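Local coordinates for 1-deoxy-D-xylulose 5-phosphate reductoisomerase (Moraxella catarrhalis, PDB 4ZQG), which catalyses the NADPH-dependent rearrangement and reduction of 1-deoxy-D-xylulose 5-phosphate to 2-C-methyl-D-erythritol 4-phosphate in the MEP pathway of isoprenoid synthesis, at residues Ser131-Gly136 and Lys232-Ile237; Arg326-Ala329 and Gly334-Ile337; Val264-Val267 and Phe271-Gln274. One frame throughout, in Å; residues are numbered along the deposited sequence.

Interaction 1 stands between the active site and the C-terminal helices. Its helix segment 232-237 carries K232 and E235, which hold fosmidomycin and magnesium, while L234 and I237 of the same segment pack on V133 of helix 130-146. Interaction 2 is its direct neighbour, with centres about 9 Å apart: I237 CD1 lies 3.7 Å from C336 SG, and L236 CD2 lies 3.7 Å from R326 CZ. Interaction 3 touches neither; its nearest atoms are about 12 Å from each of the others. It meets the second subunit, and its sheet includes strand 182-189, whose T188 O accepts a hydrogen bond from K232, an indirect tie to the inhibitor site.

Interaction 1. Residues Ser131-Gly136 and Lys232-Ile237; sequences SLVMAG and KGLELI. With MG (magnesium ion), chain D; FOM (3-[formyl(hydroxy)amino]propylphosphonic acid), chain E.
A small, buried apolar contact joins helix 130-146 to helix 230-243, with V133 set against L234 and I237. The branched valine offers two methyls at once: with CG1 anti to the backbone N (chi1 171°), CG1 and CG2 both reach CD2 of L234, whose side chain crosses at about a right angle. V133 CG2 lies 3.8 Å from L234 CD2 and 3.5 Å from L234 O, while I237 CG2 comes down on the backbone at V133 CA, 3.8 Å away. The contact thereby ties a helix of the Rossmann-like nucleotide-binding region to one of the catalytic region, and the latter helix bears the inhibitor site. There K232 and E235, three residues apart and so neighbours across a helix turn, form a salt bridge: K232 NZ meets E235 OE1 on its syn side at 2.6 Å. The second carboxylate oxygen, E235 OE2, binds magnesium at 2.1 Å and is also hydrogen-bonded by K129 NZ. Fosmidomycin chelates the same metal through O1 and O2, and D154 and E156 supply the protein's other ligands. The lysine chain bends at chi2 and chi3, and K232 NZ donates a hydrogen bond to fosmidomycin OP2 at 3.0 Å and forms a salt bridge with E156.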
ATOM      1  N   SER A 131      -0.716 -25.899   6.634  1.00 59.89           N
ATOM      2  CA  SER A 131       0.414 -26.490   5.912  1.00 61.83           C
ATOM      3  C   SER A 131       1.792 -25.876   6.208  1.00 61.57           C
ATOM      4  O   SER A 131       2.789 -26.563   6.317  1.00 62.48           O
ATOM      5  CB  SER A 131       0.163 -26.395   4.423  1.00 63.46           C
ATOM      6  OG  SER A 131      -0.536 -27.553   4.016  1.00 72.33           O
ATOM      7  N   LEU A 132       1.834 -24.563   6.284  1.00 59.97           N
ATOM      8  CA  LEU A 132       3.053 -23.848   6.557  1.00 58.93           C
ATOM      9  C   LEU A 132       3.393 -23.829   8.062  1.00 57.90           C
ATOM     10  O   LEU A 132       4.566 -23.953   8.412  1.00 60.14           O
ATOM     11  CB  LEU A 132       2.959 -22.433   5.962  1.00 58.48           C
ATOM     12  CG  LEU A 132       3.854 -22.125   4.754  1.00 58.96           C
ATOM     13  CD1 LEU A 132       4.130 -23.252   3.782  1.00 59.90           C
ATOM     14  CD2 LEU A 132       3.232 -20.991   3.996  1.00 59.32           C
ATOM     15  N   VAL A 133       2.401 -23.718   8.940  1.00 54.97           N
ATOM     16  CA  VAL A 133       2.631 -23.788  10.374  1.00 55.31           C
ATOM     17  C   VAL A 133       3.252 -25.119  10.761  1.00 59.31           C
ATOM     18  O   VAL A 133       4.006 -25.210  11.717  1.00 60.34           O
ATOM     19  CB  VAL A 133       1.323 -23.668  11.162  1.00 55.15           C
ATOM     20  CG1 VAL A 133       1.515 -23.958  12.629  1.00 55.56           C
ATOM     21  CG2 VAL A 133       0.701 -22.302  11.005  1.00 55.35           C
ATOM     22  N   MET A 134       2.916 -26.180  10.032  1.00 63.60           N
ATOM     23  CA  MET A 134       3.415 -27.525  10.356  1.00 64.83           C
ATOM     24  C   MET A 134       4.598 -28.011   9.558  1.00 61.89           C
ATOM     25  O   MET A 134       5.344 -28.839  10.045  1.00 64.18           O
ATOM     26  CB  MET A 134       2.284 -28.528  10.217  1.00 67.52           C
ATOM     27  CG  MET A 134       1.223 -28.208  11.225  1.00 70.54           C
ATOM     28  SD  MET A 134       0.368 -29.673  11.726  1.00 80.31           S
ATOM     29  CE  MET A 134      -0.144 -30.191  10.104  1.00 81.18           C
ATOM     30  N   ALA A 135       4.784 -27.517   8.351  1.00 58.54           N
ATOM     31  CA  ALA A 135       5.818 -28.045   7.503  1.00 58.01           C
ATOM     32  C   ALA A 135       6.434 -26.957   6.659  1.00 56.73           C
ATOM     33  O   ALA A 135       6.854 -27.195   5.524  1.00 55.49           O
ATOM     34  CB  ALA A 135       5.239 -29.137   6.630  1.00 58.24           C
ATOM     35  N   GLY A 136       6.505 -25.769   7.237  1.00 56.98           N
ATOM     36  CA  GLY A 136       7.001 -24.613   6.536  1.00 58.88           C
ATOM     37  C   GLY A 136       8.347 -24.861   5.885  1.00 61.58           C
ATOM     38  O   GLY A 136       8.477 -24.675   4.678  1.00 62.93           O
ATOM     39  N   LYS A 232      -4.321 -15.332  14.285  1.00 54.24           N
ATOM     40  CA  LYS A 232      -3.201 -14.445  14.088  1.00 54.55           C
ATOM     41  C   LYS A 232      -1.896 -15.127  14.439  1.00 54.82           C
ATOM     42  O   LYS A 232      -0.895 -14.960  13.741  1.00 54.11           O
ATOM     43  CB  LYS A 232      -3.372 -13.167  14.880  1.00 55.39           C
ATOM     44  CG  LYS A 232      -2.946 -11.922  14.127  1.00 55.14           C
ATOM     45  CD  LYS A 232      -3.413 -11.898  12.682  1.00 54.70           C
ATOM     46  CE  LYS A 232      -4.923 -12.030  12.587  1.00 54.43           C
ATOM     47  NZ  LYS A 232      -5.385 -11.805  11.192  1.00 53.95           N
ATOM     48  N   GLY A 233      -1.941 -15.957  15.473  1.00 55.17           N
ATOM     49  CA  GLY A 233      -0.808 -16.780  15.882  1.00 53.63           C
ATOM     50  C   GLY A 233      -0.285 -17.574  14.734  1.00 52.60           C
ATOM     51  O   GLY A 233       0.897 -17.617  14.461  1.00 51.57           O
ATOM     52  N   LEU A 234      -1.201 -18.220  14.052  1.00 53.80           N
ATOM     53  CA  LEU A 234      -0.846 -19.154  12.992  1.00 54.35           C
ATOM     54  C   LEU A 234      -0.372 -18.359  11.807  1.00 53.18           C
ATOM     55  O   LEU A 234       0.523 -18.772  11.080  1.00 51.32           O
ATOM     56  CB  LEU A 234      -2.080 -19.979  12.593  1.00 55.37           C
ATOM     57  CG  LEU A 234      -2.601 -20.943  13.667  1.00 56.91           C
ATOM     58  CD1 LEU A 234      -3.869 -21.568  13.156  1.00 56.45           C
ATOM     59  CD2 LEU A 234      -1.605 -22.046  14.006  1.00 58.46           C
ATOM     60  N   GLU A 235      -1.045 -17.232  11.597  1.00 53.42           N
ATOM     61  CA  GLU A 235      -0.702 -16.337  10.523  1.00 53.52           C
ATOM     62  C   GLU A 235       0.702 -15.775  10.725  1.00 52.00           C
ATOM     63  O   GLU A 235       1.468 -15.614   9.766  1.00 49.66           O
ATOM     64  CB  GLU A 235      -1.758 -15.251  10.399  1.00 55.00           C
ATOM     65  CG  GLU A 235      -2.967 -15.799   9.651  1.00 56.32           C
ATOM     66  CD  GLU A 235      -4.085 -14.831   9.556  1.00 56.54           C
ATOM     67  OE1 GLU A 235      -3.972 -13.697  10.068  1.00 59.83           O
ATOM     68  OE2 GLU A 235      -5.082 -15.233   8.999  1.00 56.47           O
ATOM     69  N   LEU A 236       1.036 -15.562  11.987  1.00 51.91           N
ATOM     70  CA  LEU A 236       2.382 -15.147  12.359  1.00 53.18           C
ATOM     71  C   LEU A 236       3.415 -16.187  11.899  1.00 52.41           C
ATOM     72  O   LEU A 236       4.425 -15.825  11.252  1.00 51.97           O
ATOM     73  CB  LEU A 236       2.445 -14.827  13.866  1.00 54.87           C
ATOM     74  CG  LEU A 236       3.794 -14.714  14.511  1.00 57.67           C
ATOM     75  CD1 LEU A 236       4.545 -13.604  13.806  1.00 60.72           C
ATOM     76  CD2 LEU A 236       3.653 -14.369  15.979  1.00 59.94           C
ATOM     77  N   ILE A 237       3.165 -17.466  12.172  1.00 51.32           N
ATOM     78  CA  ILE A 237       4.098 -18.475  11.743  1.00 52.21           C
ATOM     79  C   ILE A 237       4.100 -18.638  10.235  1.00 52.98           C
ATOM     80  O   ILE A 237       5.168 -18.775   9.633  1.00 52.78           O
ATOM     81  CB  ILE A 237       3.817 -19.790  12.446  1.00 54.11           C
ATOM     82  CG1 ILE A 237       4.077 -19.625  13.937  1.00 55.23           C
ATOM     83  CG2 ILE A 237       4.672 -20.905  11.871  1.00 54.53           C
ATOM     84  CD1 ILE A 237       3.148 -20.464  14.794  1.00 56.37           C
TER
HETATM   85 MG    MG D 502      -6.179 -14.431   7.334  1.00 56.65          MG
HETATM   86  O2  FOM E 503      -8.001 -14.910   8.334  1.00 59.95           O
HETATM   87  N1  FOM E 503      -8.942 -14.083   7.757  1.00 59.40           N
HETATM   88  C1  FOM E 503      -8.779 -13.600   6.594  1.00 59.35           C
HETATM   89  O1  FOM E 503      -7.767 -13.835   5.955  1.00 58.20           O
HETATM   90  C2  FOM E 503     -10.081 -13.768   8.613  1.00 58.82           C
HETATM   91  C3  FOM E 503      -9.346 -13.048   9.744  1.00 58.85           C
HETATM   92  C4  FOM E 503     -10.243 -12.774  10.918  1.00 59.17           C
HETATM   93  PA1 FOM E 503      -9.167 -12.080  12.153  1.00 58.11           P
HETATM   94  OP1 FOM E 503      -8.650 -10.684  11.580  1.00 65.68           O
HETATM   95  OP2 FOM E 503      -7.946 -12.882  12.249  1.00 60.06           O
HETATM   96  OP3 FOM E 503      -9.838 -11.894  13.624  1.00 57.30           O

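Interaction 2. Residues Arg326-Ala329 and Gly334-Ile337; sequences RYAA and GACI
The flat groups that meet here are peptide units rather than rings: the A328 methyl sits over one face of the A335 carbonyl, above its oxygen, with A328 CB 3.6 Å from A335 O. In turn, C336 SG stands over one face of the A328 carbonyl, while A335 CB lies near its edge. The two segments belong to consecutive helices of the helical C-terminal domain, 320-331 and 333-351, joined by a very short turn, and they pack close to that turn. Small residues suit such a place. The CA atoms of A328 and A335 come within 5.0 Å of each other, a spacing in which the backbones themselves nearly touch and a methyl is enough to fill the gap. Both methyls point toward the opposing segment, so that A328 CB and A335 CB meet at 4.0 Å. Cysteine adds one polarisable atom without branching. Its SG lies beside the backbone N and anti to the carbonyl carbon (chi1 -71°), a position that brings it to the A328-A329 peptide; its approach to the oxygen is packing.

Other parts of the fold close around the pair. L368 of helix 359-368 packs on both A328 and A335, and I237 of helix 230-243 touches A329 and C336, which connects the turn to the catalytic region. R326, one turn back from A329, is anchored by E247 through a salt bridge and by the carbonyl of I250. At the A329 side, sulfur again makes the approach, with C336 SG 4.0 Å from A329 CA.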
ATOM      1  N   ARG A 326       3.704 -16.975  19.387  1.00 57.16           N
ATOM      2  CA  ARG A 326       4.990 -16.326  19.217  1.00 58.27           C
ATOM      3  C   ARG A 326       6.047 -17.190  19.873  1.00 59.22           C
ATOM      4  O   ARG A 326       7.032 -17.550  19.252  1.00 57.88           O
ATOM      5  CB  ARG A 326       4.988 -14.895  19.755  1.00 59.35           C
ATOM      6  CG  ARG A 326       6.155 -14.076  19.204  1.00 59.90           C
ATOM      7  CD  ARG A 326       6.125 -12.628  19.664  1.00 58.83           C
ATOM      8  NE  ARG A 326       5.037 -11.902  19.047  1.00 57.70           N
ATOM      9  CZ  ARG A 326       5.063 -11.421  17.811  1.00 57.75           C
ATOM     10  NH1 ARG A 326       3.989 -10.764  17.337  1.00 58.91           N
ATOM     11  NH2 ARG A 326       6.136 -11.597  17.043  1.00 56.06           N
ATOM     12  N   TYR A 327       5.789 -17.572  21.118  1.00 62.56           N
ATOM     13  CA  TYR A 327       6.637 -18.496  21.839  1.00 65.54           C
ATOM     14  C   TYR A 327       6.950 -19.695  20.979  1.00 64.00           C
ATOM     15  O   TYR A 327       8.098 -20.091  20.852  1.00 66.31           O
ATOM     16  CB  TYR A 327       5.966 -18.890  23.138  1.00 70.73           C
ATOM     17  CG  TYR A 327       6.659 -20.003  23.905  1.00 80.81           C
ATOM     18  CD1 TYR A 327       8.039 -19.971  24.153  1.00 84.94           C
ATOM     19  CD2 TYR A 327       5.920 -21.092  24.412  1.00 85.26           C
ATOM     20  CE1 TYR A 327       8.658 -20.995  24.870  1.00 90.50           C
ATOM     21  CE2 TYR A 327       6.528 -22.102  25.130  1.00 88.73           C
ATOM     22  CZ  TYR A 327       7.893 -22.058  25.355  1.00 91.75           C
ATOM     23  OH  TYR A 327       8.477 -23.084  26.075  1.00 98.65           O
ATOM     24  N   ALA A 328       5.939 -20.253  20.330  1.00 63.11           N
ATOM     25  CA  ALA A 328       6.148 -21.440  19.509  1.00 62.15           C
ATOM     26  C   ALA A 328       6.955 -21.102  18.273  1.00 60.63           C
ATOM     27  O   ALA A 328       7.850 -21.839  17.894  1.00 59.90           O
ATOM     28  CB  ALA A 328       4.817 -22.083  19.143  1.00 62.86           C
ATOM     29  N   ALA A 329       6.666 -19.969  17.645  1.00 60.55           N
ATOM     30  CA  ALA A 329       7.437 -19.572  16.473  1.00 59.38           C
ATOM     31  C   ALA A 329       8.925 -19.509  16.771  1.00 59.86           C
ATOM     32  O   ALA A 329       9.725 -19.922  15.954  1.00 58.50           O
ATOM     33  CB  ALA A 329       6.956 -18.241  15.955  1.00 60.08           C
ATOM     34  N   GLY A 334       8.769 -28.146  15.539  1.00 61.02           N
ATOM     35  CA  GLY A 334       8.165 -28.965  16.553  1.00 60.32           C
ATOM     36  C   GLY A 334       7.151 -28.257  17.414  1.00 59.50           C
ATOM     37  O   GLY A 334       6.067 -28.745  17.620  1.00 61.48           O
ATOM     38  N   ALA A 335       7.468 -27.096  17.938  1.00 60.34           N
ATOM     39  CA  ALA A 335       6.531 -26.412  18.834  1.00 59.32           C
ATOM     40  C   ALA A 335       5.345 -25.860  18.096  1.00 57.92           C
ATOM     41  O   ALA A 335       4.316 -25.613  18.696  1.00 56.80           O
ATOM     42  CB  ALA A 335       7.217 -25.286  19.567  1.00 59.25           C
ATOM     43  N   CYS A 336       5.524 -25.594  16.816  1.00 58.64           N
ATOM     44  CA  CYS A 336       4.440 -25.088  15.973  1.00 59.60           C
ATOM     45  C   CYS A 336       3.399 -26.147  15.665  1.00 59.73           C
ATOM     46  O   CYS A 336       2.202 -25.853  15.605  1.00 59.66           O
ATOM     47  CB  CYS A 336       4.998 -24.493  14.692  1.00 60.20           C
ATOM     48  SG  CYS A 336       5.842 -22.944  15.064  1.00 61.23           S
ATOM     49  N   ILE A 337       3.885 -27.377  15.515  1.00 60.20           N
ATOM     50  CA  ILE A 337       3.066 -28.562  15.401  1.00 59.09           C
ATOM     51  C   ILE A 337       2.342 -28.808  16.709  1.00 60.62           C
ATOM     52  O   ILE A 337       1.127 -28.883  16.754  1.00 60.84           O
ATOM     53  CB  ILE A 337       3.926 -29.750  14.992  1.00 58.88           C
ATOM     54  CG1 ILE A 337       4.359 -29.532  13.555  1.00 58.35           C
ATOM     55  CG2 ILE A 337       3.161 -31.066  15.173  1.00 58.92           C
ATOM     56  CD1 ILE A 337       5.465 -30.446  13.116  1.00 60.26           C
TER

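Interaction 3. Residues Val264-Val267 and Phe271-Gln274; sequences VEYV and FLAQ
V264 and L272 bond to each other twice through their backbones, V264 N to L272 O at 2.7 Å and L272 N to V264 O at 2.9 Å. They form the hydrogen-bonded antiparallel pair of a beta hairpin made by strands 260-266 and 271-275. The first bond is the straighter, 167° at the hydrogen against 150°. Next along, E265 and F271 are a non-hydrogen-bonded pair, and their side chains run side by side on the sheet face opposite V264 and L272. The glutamate leaves with CG anti to the backbone N and continues extended, a course that lays its CG methylene over one face of the F271 ring, offset toward the rim: E265 CG stands 4.1 Å from the centroid of the F271 ring, a CH-pi contact. Its carboxylate continues past the rim, with E265 CD 3.5 Å from F271 CZ, its plane 27° from the ring's. Beside V264 and L272, the Y266 ring meets leucine obliquely, Y266 CE2 lying 3.7 Å from L272 CG.

In the next shell, W186 NE1 donates to E265 OE1, and the tyrosine hydroxyl is bonded to C163 O. The second subunit lies beyond: F271 to Q274 pair antiparallel with a strand of that chain, extending the sheet across the dimer interface, and R293 of that subunit makes a cation-pi contact with Y266. Glutamate suits its place because its aliphatic part can lie on phenylalanine while its acid end goes on to a polar partner. With K183 and K184 also near as long, weak ion pairs, the buried carboxylate is probably kept charged.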
ATOM      1  N   VAL A 264       3.340  -3.281   5.390  1.00 47.08           N
ATOM      2  CA  VAL A 264       4.751  -3.447   5.340  1.00 47.38           C
ATOM      3  C   VAL A 264       5.411  -2.115   5.616  1.00 48.61           C
ATOM      4  O   VAL A 264       5.250  -1.169   4.867  1.00 47.66           O
ATOM      5  CB  VAL A 264       5.179  -3.923   3.975  1.00 47.36           C
ATOM      6  CG1 VAL A 264       6.677  -3.990   3.902  1.00 47.71           C
ATOM      7  CG2 VAL A 264       4.581  -5.298   3.725  1.00 47.72           C
ATOM      8  N   GLU A 265       6.161  -2.069   6.714  1.00 50.46           N
ATOM      9  CA  GLU A 265       6.924  -0.906   7.133  1.00 51.00           C
ATOM     10  C   GLU A 265       8.317  -0.905   6.555  1.00 50.60           C
ATOM     11  O   GLU A 265       9.036  -1.855   6.740  1.00 50.02           O
ATOM     12  CB  GLU A 265       7.042  -0.918   8.642  1.00 53.11           C
ATOM     13  CG  GLU A 265       7.914   0.190   9.178  1.00 55.02           C
ATOM     14  CD  GLU A 265       7.855   0.327  10.666  1.00 56.11           C
ATOM     15  OE1 GLU A 265       7.346  -0.588  11.375  1.00 55.15           O
ATOM     16  OE2 GLU A 265       8.373   1.373  11.118  1.00 59.62           O
ATOM     17  N   TYR A 266       8.667   0.184   5.866  1.00 50.98           N
ATOM     18  CA  TYR A 266       9.988   0.426   5.286  1.00 51.35           C
ATOM     19  C   TYR A 266      10.856   1.404   6.122  1.00 52.01           C
ATOM     20  O   TYR A 266      10.369   2.136   6.984  1.00 51.04           O
ATOM     21  CB  TYR A 266       9.836   0.968   3.866  1.00 51.84           C
ATOM     22  CG  TYR A 266       9.248  -0.036   2.886  1.00 52.55           C
ATOM     23  CD1 TYR A 266      10.069  -0.747   2.018  1.00 52.80           C
ATOM     24  CD2 TYR A 266       7.887  -0.269   2.827  1.00 50.97           C
ATOM     25  CE1 TYR A 266       9.559  -1.640   1.124  1.00 52.08           C
ATOM     26  CE2 TYR A 266       7.363  -1.177   1.942  1.00 50.91           C
ATOM     27  CZ  TYR A 266       8.193  -1.875   1.093  1.00 51.62           C
ATOM     28  OH  TYR A 266       7.675  -2.810   0.199  1.00 49.61           O
ATOM     29  N   VAL A 267      12.155   1.411   5.833  1.00 52.66           N
ATOM     30  CA  VAL A 267      13.128   2.133   6.643  1.00 53.07           C
ATOM     31  C   VAL A 267      13.030   3.634   6.559  1.00 52.91           C
ATOM     32  O   VAL A 267      13.426   4.302   7.501  1.00 54.93           O
ATOM     33  CB  VAL A 267      14.580   1.709   6.338  1.00 53.79           C
ATOM     34  CG1 VAL A 267      14.807   0.290   6.848  1.00 54.01           C
ATOM     35  CG2 VAL A 267      14.876   1.787   4.852  1.00 53.36           C
ATOM     36  N   PHE A 271       4.745   3.079   5.300  1.00 49.51           N
ATOM     37  CA  PHE A 271       3.943   1.881   5.560  1.00 48.69           C
ATOM     38  C   PHE A 271       3.113   1.684   4.287  1.00 47.78           C
ATOM     39  O   PHE A 271       2.281   2.545   3.957  1.00 47.26           O
ATOM     40  CB  PHE A 271       3.007   2.069   6.762  1.00 48.74           C
ATOM     41  CG  PHE A 271       3.721   2.197   8.072  1.00 49.86           C
ATOM     42  CD1 PHE A 271       3.601   1.227   9.050  1.00 50.54           C
ATOM     43  CD2 PHE A 271       4.514   3.290   8.330  1.00 50.24           C
ATOM     44  CE1 PHE A 271       4.278   1.328  10.250  1.00 51.03           C
ATOM     45  CE2 PHE A 271       5.186   3.416   9.532  1.00 51.44           C
ATOM     46  CZ  PHE A 271       5.082   2.436  10.490  1.00 52.07           C
ATOM     47  N   LEU A 272       3.392   0.613   3.544  1.00 46.47           N
ATOM     48  CA  LEU A 272       2.503   0.164   2.455  1.00 46.03           C
ATOM     49  C   LEU A 272       1.508  -0.803   3.015  1.00 45.49           C
ATOM     50  O   LEU A 272       1.857  -1.748   3.729  1.00 44.95           O
ATOM     51  CB  LEU A 272       3.265  -0.493   1.333  1.00 45.90           C
ATOM     52  CG  LEU A 272       4.246   0.502   0.735  1.00 46.55           C
ATOM     53  CD1 LEU A 272       4.744  -0.050  -0.576  1.00 46.99           C
ATOM     54  CD2 LEU A 272       3.652   1.893   0.520  1.00 46.49           C
ATOM     55  N   ALA A 273       0.244  -0.513   2.751  1.00 45.65           N
ATOM     56  CA  ALA A 273      -0.839  -1.333   3.236  1.00 45.43           C
ATOM     57  C   ALA A 273      -1.798  -1.683   2.096  1.00 45.94           C
ATOM     58  O   ALA A 273      -1.938  -0.917   1.143  1.00 45.05           O
ATOM     59  CB  ALA A 273      -1.569  -0.593   4.308  1.00 45.23           C
ATOM     60  N   GLN A 274      -2.457  -2.844   2.219  1.00 47.26           N
ATOM     61  CA  GLN A 274      -3.612  -3.215   1.373  1.00 47.98           C
ATOM     62  C   GLN A 274      -4.905  -2.996   2.131  1.00 47.08           C
ATOM     63  O   GLN A 274      -5.050  -3.468   3.237  1.00 46.36           O
ATOM     64  CB  GLN A 274      -3.463  -4.649   0.953  1.00 49.93           C
ATOM     65  CG  GLN A 274      -4.281  -5.119  -0.248  1.00 51.96           C
ATOM     66  CD  GLN A 274      -5.647  -5.679   0.106  1.00 53.00           C
ATOM     67  OE1 GLN A 274      -6.102  -5.640   1.231  1.00 51.72           O
ATOM     68  NE2 GLN A 274      -6.329  -6.158  -0.905  1.00 57.93           N
TER